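Local coordinates for SeviL (Septifer virgatus, PDB 6LF2), which binds GM1b and asialo-GM1 glycans as an R-type lectin of the beta-trefoil fold, at residues 7-12 and 45-50; 61-66 and 74-79; 82-87 and 98-103; 104-109 and 122-127. All coordinates share one frame; numbering follows the deposited sequence. Where two conformers were deposited one is given.

Contact 1: 7-12 and 45-50; sequences VTIGKC and WSFQKS
Phe47 meets Ile9 and Cys12 of the neighbouring antiparallel strand, and it has the most surface covered in this contact. With CG anti to the backbone N (chi1 -172°), the Phe47 side chain lies alongside Ile9, pointing the same way. Ile9 CG2 reaches the ring edge in plane, 3.5 Å from Phe47 CD2. Cys12 SG approaches the same side chain 3.9 Å from Phe47 CB. The sulfur stands oblique to the ring, 5.5 Å from the Phe47 centroid, a Cys sulfur-aromatic contact. Tyr56 stacks on the Phe47 ring.

The backbone of Phe47 is gripped as well. Its O accepts from Ile9 N at 2.7 Å, nearly straight on, and from Gly10 N in a weaker bond. Phe47 N donates to Gly10 O. Cys12 and Trp45 then exchange two backbone bonds, and Trp45 turns its ring edge to Cys12 O. Trp45 NE1 bonds to Ala23 O, back on the strand 22-26.

The face with Thr8, Ser46 and Gln48 is polar. Gln48 NE2 donates to Thr8 OG1 at 3.2 Å, while Gln48 OE1 bonds to Thr57. A water joins Thr8 OG1 to Ser46 OG.

Ile9 and Gly10 both face Phe47. This is a classic beta bulge in an antiparallel strand pair of the beta-trefoil.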
loop_
_atom_site.group_PDB
_atom_site.type_symbol
_atom_site.label_atom_id
_atom_site.label_comp_id
_atom_site.label_asym_id
_atom_site.label_seq_id
_atom_site.Cartn_x
_atom_site.Cartn_y
_atom_site.Cartn_z
ATOM N N VAL B 7 15.850 6.031 15.193
ATOM C CA VAL B 7 15.440 7.322 14.657
ATOM C C VAL B 7 14.449 7.073 13.528
ATOM O O VAL B 7 14.696 6.243 12.645
ATOM C CB VAL B 7 16.654 8.167 14.204
ATOM C CG1 VAL B 7 17.487 7.451 13.147
ATOM C CG2 VAL B 7 16.220 9.566 13.750
ATOM N N THR B 8 13.301 7.737 13.603
ATOM C CA THR B 8 12.258 7.529 12.609
ATOM C C THR B 8 12.709 8.046 11.246
ATOM O O THR B 8 13.233 9.166 11.127
ATOM C CB THR B 8 10.967 8.202 13.052
ATOM O OG1 THR B 8 10.465 7.525 14.210
ATOM C CG2 THR B 8 9.925 8.137 11.944
ATOM N N ILE B 9 12.499 7.199 10.233
ATOM C CA ILE B 9 12.955 7.310 8.856
ATOM C C ILE B 9 11.785 7.766 7.999
ATOM O O ILE B 9 11.960 8.446 6.978
ATOM C CB ILE B 9 13.489 5.936 8.386
ATOM C CG1 ILE B 9 15.008 5.885 8.400
ATOM C CG2 ILE B 9 12.908 5.515 7.034
ATOM C CD1 ILE B 9 15.524 4.552 7.940
ATOM N N GLY B 10 10.588 7.358 8.396
ATOM C CA GLY B 10 9.384 7.672 7.645
ATOM C C GLY B 10 8.186 7.015 8.295
ATOM O O GLY B 10 8.309 6.207 9.219
ATOM N N LYS B 11 7.013 7.378 7.787
ATOM C CA LYS B 11 5.748 6.795 8.206
ATOM C C LYS B 11 5.243 5.928 7.065
ATOM O O LYS B 11 5.271 6.360 5.908
ATOM C CB LYS B 11 4.724 7.885 8.537
ATOM C CG LYS B 11 5.068 8.757 9.746
ATOM C CD LYS B 11 4.736 8.073 11.067
ATOM C CE LYS B 11 5.192 8.924 12.243
ATOM N NZ LYS B 11 4.677 10.319 12.147
ATOM N N CYS B 12 4.792 4.716 7.378
ATOM C CA CYS B 12 4.477 3.793 6.299
ATOM C C CYS B 12 3.344 2.849 6.665
ATOM O O CYS B 12 3.101 2.544 7.836
ATOM C CB CYS B 12 5.707 2.973 5.893
ATOM S SG CYS B 12 6.293 1.845 7.167
ATOM N N TRP B 45 2.611 3.195 10.524
ATOM C CA TRP B 45 3.702 2.865 11.434
ATOM C C TRP B 45 4.869 3.819 11.253
ATOM O O TRP B 45 5.096 4.355 10.164
ATOM C CB TRP B 45 4.214 1.428 11.214
ATOM C CG TRP B 45 3.169 0.377 11.405
ATOM C CD1 TRP B 45 2.199 0.020 10.510
ATOM C CD2 TRP B 45 2.979 -0.474 12.553
ATOM N NE1 TRP B 45 1.423 -0.977 11.025
ATOM C CE2 TRP B 45 1.872 -1.304 12.276
ATOM C CE3 TRP B 45 3.628 -0.608 13.788
ATOM C CZ2 TRP B 45 1.400 -2.259 13.178
ATOM C CZ3 TRP B 45 3.154 -1.560 14.688
ATOM C CH2 TRP B 45 2.055 -2.374 14.379
ATOM N N SER B 46 5.637 3.998 12.331
ATOM C CA SER B 46 6.932 4.663 12.251
ATOM C C SER B 46 7.993 3.629 11.898
ATOM O O SER B 46 8.186 2.656 12.636
ATOM C CB SER B 46 7.291 5.352 13.567
ATOM O OG SER B 46 6.461 6.482 13.794
ATOM N N PHE B 47 8.664 3.835 10.770
ATOM C CA PHE B 47 9.774 2.994 10.343
ATOM C C PHE B 47 11.064 3.678 10.789
ATOM O O PHE B 47 11.306 4.836 10.431
ATOM C CB PHE B 47 9.725 2.788 8.829
ATOM C CG PHE B 47 10.711 1.785 8.323
ATOM C CD1 PHE B 47 10.530 0.439 8.564
ATOM C CD2 PHE B 47 11.824 2.191 7.610
ATOM C CE1 PHE B 47 11.447 -0.498 8.094
ATOM C CE2 PHE B 47 12.737 1.268 7.139
ATOM C CZ PHE B 47 12.541 -0.080 7.377
ATOM N N GLN B 48 11.878 2.975 11.590
ATOM C CA GLN B 48 12.976 3.606 12.321
ATOM C C GLN B 48 14.289 2.869 12.076
ATOM O O GLN B 48 14.332 1.640 12.133
ATOM C CB GLN B 48 12.672 3.646 13.825
ATOM C CG GLN B 48 11.280 4.198 14.150
ATOM C CD GLN B 48 10.888 4.042 15.610
ATOM O OE1 GLN B 48 11.306 3.101 16.284
ATOM N NE2 GLN B 48 10.071 4.964 16.104
ATOM N N LYS B 49 15.351 3.622 11.799
ATOM C CA LYS B 49 16.696 3.055 11.740
ATOM C C LYS B 49 17.182 2.812 13.163
ATOM O O LYS B 49 17.278 3.754 13.952
ATOM C CB LYS B 49 17.634 4.007 10.998
ATOM C CG LYS B 49 19.124 3.655 11.046
ATOM C CD LYS B 49 19.521 2.742 9.906
ATOM C CE LYS B 49 19.518 1.281 10.324
ATOM N NZ LYS B 49 20.405 1.017 11.514
ATOM N N SER B 50 17.464 1.556 13.503
ATOM C CA SER B 50 17.942 1.287 14.854
ATOM C C SER B 50 19.411 1.686 15.015
ATOM O O SER B 50 20.124 1.991 14.052
ATOM C CB SER B 50 17.786 -0.185 15.204
ATOM O OG SER B 50 18.866 -0.950 14.679
HETATM O O HOH W 1 8.144 8.559 15.256
#

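Contact 2: 61-66 and 74-79; sequences ESKFLQ and MSDIEQ
Lys63 and Asp76 form the salt bridge of this contact. The two side chains lie side by side and point the same way. Lys63 NZ meets Asp76 OD1 at 2.6 Å, nearly in line with its C-O bond. The lysine chain is extended up to CE, and its last torsion bends NZ round to the carboxylate (chi4 -68°).

Backbone hydrogen bonds run both ways between Phe64 and Ser75. Ser75 N donates to Phe64 O at 2.7 Å, and Phe64 N donates to Ser75 O. Ser75 OG turns back to its own segment and donates to Ile77 O at 2.6 Å. A water donates to the same hydroxyl and accepts from Gln66 NE2, which also bonds to Thr81.

Packing contacts complete the pairing. Glu78 CB sits over the centre of the Phe64 ring, 4.1 Å from its centroid, a CH-pi contact. Asp76 O lies at the edge of that ring. Met74 crosses Lys63 at about a right angle, with Met74 CE 3.6 Å from Lys63 CB. On the sheet face that carries Leu65 and Met74, Met74 SD rests against Leu65 CD1 at 3.9 Å. Tyr25 and Trp45 also touch Met74.

Here the strands 63-67 and 72-75 pair as a beta hairpin, a building unit of the beta-trefoil fold.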
loop_
_atom_site.group_PDB
_atom_site.type_symbol
_atom_site.label_atom_id
_atom_site.label_comp_id
_atom_site.label_asym_id
_atom_site.label_seq_id
_atom_site.Cartn_x
_atom_site.Cartn_y
_atom_site.Cartn_z
ATOM N N GLU B 61 2.350 4.207 18.562
ATOM C CA GLU B 61 1.863 4.557 19.897
ATOM C C GLU B 61 2.965 4.432 20.949
ATOM O O GLU B 61 2.733 3.939 22.053
ATOM C CB GLU B 61 0.656 3.700 20.284
ATOM C CG GLU B 61 -0.595 3.940 19.443
ATOM C CD GLU B 61 -1.425 5.119 19.949
ATOM O OE1 GLU B 61 -0.886 5.940 20.723
ATOM O OE2 GLU B 61 -2.615 5.225 19.578
ATOM N N SER B 62 4.171 4.878 20.600
ATOM C CA SER B 62 5.343 4.869 21.472
ATOM C C SER B 62 5.787 3.466 21.858
ATOM O O SER B 62 6.589 3.314 22.796
ATOM C CB SER B 62 5.102 5.697 22.741
ATOM O OG SER B 62 4.906 7.067 22.422
ATOM N N LYS B 63 5.302 2.437 21.162
ATOM C CA LYS B 63 5.723 1.060 21.378
ATOM C C LYS B 63 6.410 0.523 20.125
ATOM O O LYS B 63 6.438 1.169 19.075
ATOM C CB LYS B 63 4.537 0.161 21.753
ATOM C CG LYS B 63 3.674 0.656 22.908
ATOM C CD LYS B 63 2.602 -0.372 23.227
ATOM C CE LYS B 63 1.511 0.177 24.130
ATOM N NZ LYS B 63 1.988 0.462 25.512
ATOM N N PHE B 64 6.948 -0.690 20.241
ATOM C CA PHE B 64 7.769 -1.277 19.190
ATOM C C PHE B 64 7.311 -2.692 18.887
ATOM O O PHE B 64 7.030 -3.466 19.799
ATOM C CB PHE B 64 9.239 -1.291 19.591
ATOM C CG PHE B 64 9.767 0.055 19.986
ATOM C CD1 PHE B 64 10.353 0.889 19.047
ATOM C CD2 PHE B 64 9.683 0.484 21.306
ATOM C CE1 PHE B 64 10.842 2.137 19.414
ATOM C CE2 PHE B 64 10.167 1.723 21.677
ATOM C CZ PHE B 64 10.744 2.553 20.732
ATOM N N LEU B 65 7.250 -3.030 17.599
ATOM C CA LEU B 65 6.902 -4.389 17.202
ATOM C C LEU B 65 7.988 -5.380 17.615
ATOM O O LEU B 65 9.168 -5.205 17.296
ATOM C CB LEU B 65 6.689 -4.459 15.693
ATOM C CG LEU B 65 6.045 -5.756 15.189
ATOM C CD1 LEU B 65 4.627 -5.861 15.649
ATOM C CD2 LEU B 65 6.115 -5.845 13.659
ATOM N N GLN B 66 7.579 -6.439 18.294
ATOM C CA GLN B 66 8.494 -7.357 18.948
ATOM C C GLN B 66 8.080 -8.790 18.663
ATOM O O GLN B 66 6.892 -9.096 18.564
ATOM C CB GLN B 66 8.499 -7.121 20.466
ATOM C CG GLN B 66 9.431 -8.022 21.265
ATOM C CD GLN B 66 9.274 -7.812 22.759
ATOM O OE1 GLN B 66 8.160 -7.594 23.252
ATOM N NE2 GLN B 66 10.387 -7.858 23.489
ATOM N N MET B 74 3.524 -5.844 20.941
ATOM C CA MET B 74 4.109 -4.512 21.029
ATOM C C MET B 74 4.839 -4.371 22.361
ATOM O O MET B 74 4.286 -4.710 23.414
ATOM C CB MET B 74 3.035 -3.430 20.883
ATOM C CG MET B 74 2.289 -3.475 19.533
ATOM S SD MET B 74 3.351 -3.097 18.128
ATOM C CE MET B 74 3.890 -1.433 18.534
ATOM N N SER B 75 6.077 -3.882 22.306
ATOM C CA SER B 75 6.921 -3.676 23.477
ATOM C C SER B 75 6.977 -2.198 23.841
ATOM O O SER B 75 7.129 -1.341 22.965
ATOM C CB SER B 75 8.340 -4.194 23.210
ATOM O OG SER B 75 9.217 -3.894 24.293
ATOM N N ASP B 76 6.886 -1.893 25.143
ATOM C CA ASP B 76 7.050 -0.512 25.585
ATOM C C ASP B 76 8.483 -0.017 25.427
ATOM O O ASP B 76 8.698 1.197 25.327
ATOM C CB ASP B 76 6.609 -0.371 27.044
ATOM C CG ASP B 76 5.149 -0.705 27.242
ATOM O OD1 ASP B 76 4.343 -0.353 26.354
ATOM O OD2 ASP B 76 4.803 -1.317 28.276
ATOM N N ILE B 77 9.459 -0.923 25.379
ATOM C CA ILE B 77 10.877 -0.577 25.376
ATOM C C ILE B 77 11.537 -1.199 24.151
ATOM O O ILE B 77 11.214 -2.326 23.768
ATOM C CB ILE B 77 11.568 -1.057 26.672
ATOM C CG1 ILE B 77 11.001 -0.322 27.891
ATOM C CG2 ILE B 77 13.089 -0.879 26.596
ATOM C CD1 ILE B 77 9.885 -1.065 28.600
ATOM N N GLU B 78 12.458 -0.461 23.533
ATOM C CA GLU B 78 13.233 -1.008 22.426
ATOM C C GLU B 78 14.227 -2.023 22.977
ATOM O O GLU B 78 15.190 -1.654 23.657
ATOM C CB GLU B 78 13.943 0.113 21.672
ATOM C CG GLU B 78 14.686 -0.352 20.427
ATOM C CD GLU B 78 15.515 0.756 19.790
ATOM O OE1 GLU B 78 15.307 1.935 20.153
ATOM O OE2 GLU B 78 16.382 0.443 18.939
ATOM N N GLN B 79 13.987 -3.302 22.706
ATOM C CA GLN B 79 14.870 -4.384 23.121
ATOM C C GLN B 79 15.490 -5.021 21.888
ATOM O O GLN B 79 15.109 -4.728 20.753
ATOM C CB GLN B 79 14.113 -5.447 23.930
ATOM C CG GLN B 79 13.390 -4.949 25.183
ATOM C CD GLN B 79 14.329 -4.603 26.347
ATOM O OE1 GLN B 79 15.546 -4.811 26.278
ATOM N NE2 GLN B 79 13.756 -4.075 27.427
HETATM O O HOH W 2 10.435 -6.183 25.745
#

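Contact 3: 82-87 and 98-103; sequences TLWSLE and LLNKVH
Asn100 lies over one face of the Trp84 ring. Its CB makes a CH-pi contact 4.1 Å from the centroid of the six-membered ring. Asn100 ND2 stands over the same ring, offset toward the rim, with the amide plane turned 70° from the ring plane. Leu98 O comes to the ring edge, near CE3.

Beside this, Leu83 and Lys101 run side by side, and Leu83 CD1 touches Lys101 CD at 3.7 Å. Leu86 was modelled in two conformers; in one of them it lies alongside Leu98, so that contact is doubtful.

The backbone sets this spacing. Ser85 N donates to Leu99 O at 2.9 Å, and Leu99 N returns a bond to Ser85 O. Lys101 N donates to Leu83 O at 3.0 Å. A water donates to Leu83 O too, and accepts from Val102 N.

Further out, Trp84 NE1 bonds to Leu65 O and Asn100 ND2 to Thr81 O. Asn100 OD1 accepts from His103 N at 3.1 Å, an Asx motif where the strand gives way to the turn.

Both ends of the Asn100 amide are therefore held by backbone partners. That fixes its rotation and keeps its polar atoms satisfied against a buried indole.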
loop_
_atom_site.group_PDB
_atom_site.type_symbol
_atom_site.label_atom_id
_atom_site.label_comp_id
_atom_site.label_asym_id
_atom_site.label_seq_id
_atom_site.Cartn_x
_atom_site.Cartn_y
_atom_site.Cartn_z
ATOM N N THR B 82 13.154 -6.315 19.312
ATOM C CA THR B 82 12.416 -5.395 18.458
ATOM C C THR B 82 13.197 -5.040 17.197
ATOM O O THR B 82 12.757 -4.182 16.421
ATOM C CB THR B 82 12.053 -4.113 19.222
ATOM O OG1 THR B 82 13.236 -3.381 19.563
ATOM C CG2 THR B 82 11.246 -4.422 20.468
ATOM N N LEU B 83 14.335 -5.687 16.963
ATOM C CA LEU B 83 15.128 -5.441 15.765
ATOM C C LEU B 83 14.689 -6.375 14.647
ATOM O O LEU B 83 14.535 -7.581 14.861
ATOM C CB LEU B 83 16.624 -5.622 16.033
ATOM C CG LEU B 83 17.235 -4.694 17.075
ATOM C CD1 LEU B 83 18.694 -5.061 17.299
ATOM C CD2 LEU B 83 17.125 -3.261 16.629
ATOM N N TRP B 84 14.501 -5.804 13.453
ATOM C CA TRP B 84 14.100 -6.533 12.258
ATOM C C TRP B 84 15.018 -6.114 11.130
ATOM O O TRP B 84 15.381 -4.941 11.028
ATOM C CB TRP B 84 12.643 -6.224 11.865
ATOM C CG TRP B 84 11.656 -6.454 12.940
ATOM C CD1 TRP B 84 11.348 -5.607 13.968
ATOM C CD2 TRP B 84 10.843 -7.612 13.121
ATOM N NE1 TRP B 84 10.397 -6.170 14.772
ATOM C CE2 TRP B 84 10.064 -7.400 14.276
ATOM C CE3 TRP B 84 10.698 -8.815 12.418
ATOM C CZ2 TRP B 84 9.153 -8.341 14.742
ATOM C CZ3 TRP B 84 9.789 -9.738 12.877
ATOM C CH2 TRP B 84 9.027 -9.499 14.030
ATOM N N SER B 85 15.393 -7.063 10.279
ATOM C CA SER B 85 16.084 -6.726 9.049
ATOM C C SER B 85 15.140 -6.905 7.869
ATOM O O SER B 85 14.173 -7.672 7.930
ATOM C CB SER B 85 17.344 -7.577 8.850
ATOM O OG SER B 85 17.037 -8.957 8.885
ATOM N N LEU B 86 15.413 -6.149 6.813
ATOM C CA LEU B 86 14.653 -6.258 5.577
ATOM C C LEU B 86 15.386 -7.207 4.634
ATOM O O LEU B 86 16.543 -6.972 4.272
ATOM C CB LEU B 86 14.450 -4.885 4.939
ATOM C CG LEU B 86 13.227 -4.093 5.417
ATOM C CD1 LEU B 86 13.270 -3.794 6.914
ATOM C CD2 LEU B 86 13.113 -2.801 4.627
ATOM N N GLU B 87 14.711 -8.284 4.251
ATOM C CA GLU B 87 15.272 -9.285 3.348
ATOM C C GLU B 87 14.527 -9.188 2.024
ATOM O O GLU B 87 13.350 -9.552 1.945
ATOM C CB GLU B 87 15.156 -10.681 3.944
ATOM C CG GLU B 87 15.752 -11.782 3.071
ATOM C CD GLU B 87 15.555 -13.172 3.665
ATOM O OE1 GLU B 87 16.206 -13.494 4.690
ATOM O OE2 GLU B 87 14.732 -13.940 3.112
ATOM N N LEU B 98 10.461 -9.586 6.605
ATOM C CA LEU B 98 10.898 -8.893 7.814
ATOM C C LEU B 98 11.377 -9.958 8.789
ATOM O O LEU B 98 10.568 -10.732 9.308
ATOM C CB LEU B 98 9.758 -8.064 8.408
ATOM C CG LEU B 98 9.291 -6.927 7.496
ATOM C CD1 LEU B 98 8.002 -6.301 8.003
ATOM C CD2 LEU B 98 10.374 -5.904 7.453
ATOM N N LEU B 99 12.688 -9.993 9.023
ATOM C CA LEU B 99 13.343 -11.080 9.745
ATOM C C LEU B 99 13.736 -10.609 11.144
ATOM O O LEU B 99 14.537 -9.680 11.288
ATOM C CB LEU B 99 14.567 -11.562 8.969
ATOM C CG LEU B 99 15.420 -12.653 9.617
ATOM C CD1 LEU B 99 14.589 -13.919 9.791
ATOM C CD2 LEU B 99 16.651 -12.914 8.757
ATOM N N ASN B 100 13.168 -11.246 12.160
ATOM C CA ASN B 100 13.497 -10.903 13.538
ATOM C C ASN B 100 14.942 -11.291 13.860
ATOM O O ASN B 100 15.347 -12.437 13.639
ATOM C CB ASN B 100 12.529 -11.608 14.478
ATOM C CG ASN B 100 12.713 -11.184 15.916
ATOM O OD1 ASN B 100 13.261 -11.935 16.720
ATOM N ND2 ASN B 100 12.259 -9.976 16.250
ATOM N N LYS B 101 15.717 -10.338 14.400
ATOM C CA LYS B 101 17.147 -10.569 14.598
ATOM C C LYS B 101 17.405 -11.679 15.609
ATOM O O LYS B 101 18.204 -12.588 15.354
ATOM C CB LYS B 101 17.848 -9.287 15.055
ATOM C CG LYS B 101 19.349 -9.487 15.372
ATOM C CD LYS B 101 20.009 -8.189 15.809
ATOM C CE LYS B 101 21.529 -8.292 15.830
ATOM N NZ LYS B 101 22.025 -9.346 16.767
ATOM N N VAL B 102 16.754 -11.606 16.772
ATOM C CA VAL B 102 17.069 -12.529 17.859
ATOM C C VAL B 102 16.652 -13.945 17.493
ATOM O O VAL B 102 17.404 -14.907 17.701
ATOM C CB VAL B 102 16.400 -12.056 19.165
ATOM C CG1 VAL B 102 16.422 -13.161 20.223
ATOM C CG2 VAL B 102 17.102 -10.805 19.688
ATOM N N HIS B 103 15.472 -14.097 16.906
ATOM C CA HIS B 103 14.887 -15.411 16.712
ATOM C C HIS B 103 14.949 -15.909 15.280
ATOM O O HIS B 103 14.563 -17.055 15.034
ATOM C CB HIS B 103 13.432 -15.410 17.191
ATOM C CG HIS B 103 13.301 -15.153 18.658
ATOM N ND1 HIS B 103 13.602 -16.108 19.605
ATOM C CD2 HIS B 103 12.933 -14.045 19.345
ATOM C CE1 HIS B 103 13.416 -15.601 20.811
ATOM N NE2 HIS B 103 13.007 -14.353 20.682
HETATM O O HOH W 3 15.119 -9.165 17.070
#

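Contact 4: 104-109 and 122-127; sequences KAYLDY and ESEKWI
Asp108 and Ser123 carry the short hydrogen bond of this contact. Ser123 OG donates to Asp108 OD1 at 2.7 Å, on the syn lone pair. The same oxygen accepts from Tyr109 N at 2.6 Å, on the anti side and 25° out of the carboxylate plane. Thr121 OG1 bonds to Asp108 OD2.

Trp126 NE1 donates to Leu107 O at 3.0 Å. The N-H points almost straight at the oxygen (168°), and the oxygen lies in the indole plane. Seen from Leu107, however, the donor stands well above the carbonyl plane. A water also donates to Leu107 O and to Glu124 O, so it ties the two segments together.

Packing fills in around these bonds. The Leu107 and Trp126 side chains cross at about a right angle. Leu107 CD2 sits over one face of the indole, offset toward the rim, and Leu107 CG is 3.9 Å from Trp126 CZ2. Tyr109 CE2 lies 3.4 Å from Ser123 CB. Tyr106 CB packs against Glu124 CD at 3.5 Å.

Two like charges also come close. Asp108 OD2 and Glu124 OE2 are 3.6 Å apart, with the carboxylate planes 74° from each other. Glu124 OE1 has a salt bridge to Arg97 and a bond from Thr121 N.

The nearby acids would tend to raise each other's pKa. The donors around Asp108, and Arg97 beside Glu124, probably offset that and may let both stay charged in a buried place.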
loop_
_atom_site.group_PDB
_atom_site.type_symbol
_atom_site.label_atom_id
_atom_site.label_comp_id
_atom_site.label_asym_id
_atom_site.label_seq_id
_atom_site.Cartn_x
_atom_site.Cartn_y
_atom_site.Cartn_z
ATOM N N LYS B 104 15.421 -15.092 14.344
ATOM C CA LYS B 104 15.510 -15.477 12.934
ATOM C C LYS B 104 14.180 -16.057 12.439
ATOM O O LYS B 104 14.122 -17.092 11.769
ATOM C CB LYS B 104 16.673 -16.449 12.713
ATOM C CG LYS B 104 18.050 -15.860 13.075
ATOM C CD LYS B 104 18.362 -14.618 12.239
ATOM C CE LYS B 104 19.804 -14.133 12.438
ATOM N NZ LYS B 104 20.069 -13.599 13.806
ATOM N N ALA B 105 13.093 -15.366 12.779
ATOM C CA ALA B 105 11.750 -15.730 12.352
ATOM C C ALA B 105 11.149 -14.578 11.551
ATOM O O ALA B 105 11.334 -13.408 11.901
ATOM C CB ALA B 105 10.855 -16.069 13.553
ATOM N N TYR B 106 10.441 -14.920 10.471
ATOM C CA TYR B 106 9.881 -13.934 9.549
ATOM C C TYR B 106 8.468 -13.532 9.964
ATOM O O TYR B 106 7.631 -14.391 10.254
ATOM C CB TYR B 106 9.835 -14.498 8.125
ATOM C CG TYR B 106 11.172 -14.820 7.506
ATOM C CD1 TYR B 106 11.994 -13.813 7.017
ATOM C CD2 TYR B 106 11.600 -16.139 7.388
ATOM C CE1 TYR B 106 13.217 -14.105 6.445
ATOM C CE2 TYR B 106 12.816 -16.440 6.813
ATOM C CZ TYR B 106 13.617 -15.421 6.337
ATOM O OH TYR B 106 14.835 -15.711 5.765
ATOM N N LEU B 107 8.191 -12.225 9.942
ATOM C CA LEU B 107 6.837 -11.741 10.195
ATOM C C LEU B 107 5.859 -12.315 9.177
ATOM O O LEU B 107 6.092 -12.250 7.971
ATOM C CB LEU B 107 6.808 -10.212 10.143
ATOM C CG LEU B 107 5.487 -9.586 10.601
ATOM C CD1 LEU B 107 5.232 -9.892 12.086
ATOM C CD2 LEU B 107 5.501 -8.095 10.354
ATOM N N ASP B 108 4.755 -12.863 9.675
ATOM C CA ASP B 108 3.792 -13.609 8.877
ATOM C C ASP B 108 2.416 -13.308 9.458
ATOM O O ASP B 108 2.281 -12.501 10.386
ATOM C CB ASP B 108 4.141 -15.107 8.905
ATOM C CG ASP B 108 3.557 -15.892 7.741
ATOM O OD1 ASP B 108 2.540 -15.482 7.139
ATOM O OD2 ASP B 108 4.125 -16.964 7.441
ATOM N N TYR B 109 1.386 -13.960 8.926
ATOM C CA TYR B 109 0.065 -13.814 9.514
ATOM C C TYR B 109 -0.642 -15.163 9.538
ATOM O O TYR B 109 -0.301 -16.092 8.799
ATOM C CB TYR B 109 -0.784 -12.749 8.782
ATOM C CG TYR B 109 -1.183 -13.108 7.359
ATOM C CD1 TYR B 109 -2.346 -13.827 7.103
ATOM C CD2 TYR B 109 -0.404 -12.718 6.275
ATOM C CE1 TYR B 109 -2.713 -14.165 5.814
ATOM C CE2 TYR B 109 -0.765 -13.053 4.982
ATOM C CZ TYR B 109 -1.921 -13.774 4.759
ATOM O OH TYR B 109 -2.296 -14.110 3.474
ATOM N N GLU B 122 4.875 -17.920 1.473
ATOM C CA GLU B 122 4.373 -16.896 0.564
ATOM C C GLU B 122 3.700 -15.728 1.293
ATOM O O GLU B 122 3.641 -14.620 0.749
ATOM C CB GLU B 122 3.410 -17.554 -0.428
ATOM C CG GLU B 122 3.322 -16.906 -1.788
ATOM C CD GLU B 122 4.666 -16.754 -2.500
ATOM O OE1 GLU B 122 5.586 -17.584 -2.304
ATOM O OE2 GLU B 122 4.790 -15.780 -3.264
ATOM N N SER B 123 3.205 -15.933 2.515
ATOM C CA SER B 123 2.531 -14.883 3.271
ATOM C C SER B 123 3.485 -14.053 4.142
ATOM O O SER B 123 3.021 -13.287 4.994
ATOM C CB SER B 123 1.439 -15.500 4.135
ATOM O OG SER B 123 1.940 -16.664 4.757
ATOM N N GLU B 124 4.794 -14.176 3.939
ATOM C CA GLU B 124 5.785 -13.365 4.629
ATOM C C GLU B 124 6.261 -12.179 3.810
ATOM O O GLU B 124 7.220 -11.506 4.217
ATOM C CB GLU B 124 7.001 -14.224 5.001
ATOM C CG GLU B 124 6.664 -15.329 5.976
ATOM C CD GLU B 124 7.720 -16.405 6.028
ATOM O OE1 GLU B 124 8.607 -16.424 5.148
ATOM O OE2 GLU B 124 7.659 -17.231 6.969
ATOM N N LYS B 125 5.655 -11.926 2.640
ATOM C CA LYS B 125 6.131 -10.883 1.736
ATOM C C LYS B 125 5.338 -9.607 1.982
ATOM O O LYS B 125 4.108 -9.613 1.879
ATOM C CB LYS B 125 6.001 -11.336 0.282
ATOM C CG LYS B 125 6.803 -12.587 -0.036
ATOM C CD LYS B 125 6.555 -13.076 -1.448
ATOM C CE LYS B 125 7.403 -14.298 -1.740
ATOM N NZ LYS B 125 7.242 -14.758 -3.161
ATOM N N TRP B 126 6.043 -8.534 2.341
ATOM C CA TRP B 126 5.430 -7.257 2.687
ATOM C C TRP B 126 5.958 -6.138 1.806
ATOM O O TRP B 126 7.128 -6.125 1.406
ATOM C CB TRP B 126 5.700 -6.869 4.147
ATOM C CG TRP B 126 5.315 -7.909 5.147
ATOM C CD1 TRP B 126 6.104 -8.933 5.602
ATOM C CD2 TRP B 126 4.068 -8.023 5.843
ATOM N NE1 TRP B 126 5.418 -9.682 6.517
ATOM C CE2 TRP B 126 4.167 -9.148 6.691
ATOM C CE3 TRP B 126 2.873 -7.284 5.835
ATOM C CZ2 TRP B 126 3.119 -9.557 7.515
ATOM C CZ3 TRP B 126 1.834 -7.690 6.647
ATOM C CH2 TRP B 126 1.966 -8.816 7.488
ATOM N N ILE B 127 5.088 -5.170 1.541
ATOM C CA ILE B 127 5.484 -3.918 0.924
ATOM C C ILE B 127 5.214 -2.816 1.944
ATOM O O ILE B 127 4.117 -2.733 2.509
ATOM C CB ILE B 127 4.750 -3.697 -0.413
ATOM C CG1 ILE B 127 5.211 -2.393 -1.079
ATOM C CG2 ILE B 127 3.238 -3.761 -0.223
ATOM C CD1 ILE B 127 4.910 -2.347 -2.577
HETATM O O HOH W 4 8.429 -11.562 6.625
#

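The four contacts follow one another along the chain. Contacts 1 and 2 reach the same sheet, and Trp45 CZ3 touches Met74 SD at 3.8 Å. Contact 3 meets contact 1 where Ser50 CB lies 3.5 Å from Leu83 CD2. Contacts 3 and 4 are closest, with centres 10 Å apart, and Asn100 N probably bonds to Ala105 O at 2.8 Å. Contacts 2 and 4 lie on opposite sides of the chain's centre, yet Leu65 CD2 and Leu107 CD2 still touch. The bound glycan is nearest Trp45 of contact 1, whose side chain is about 9 Å from the N-acetylgalactosamine. In contact 4 the side chain of Tyr109 is about 11 Å from a bound beta-D-galactopyranose (GAL).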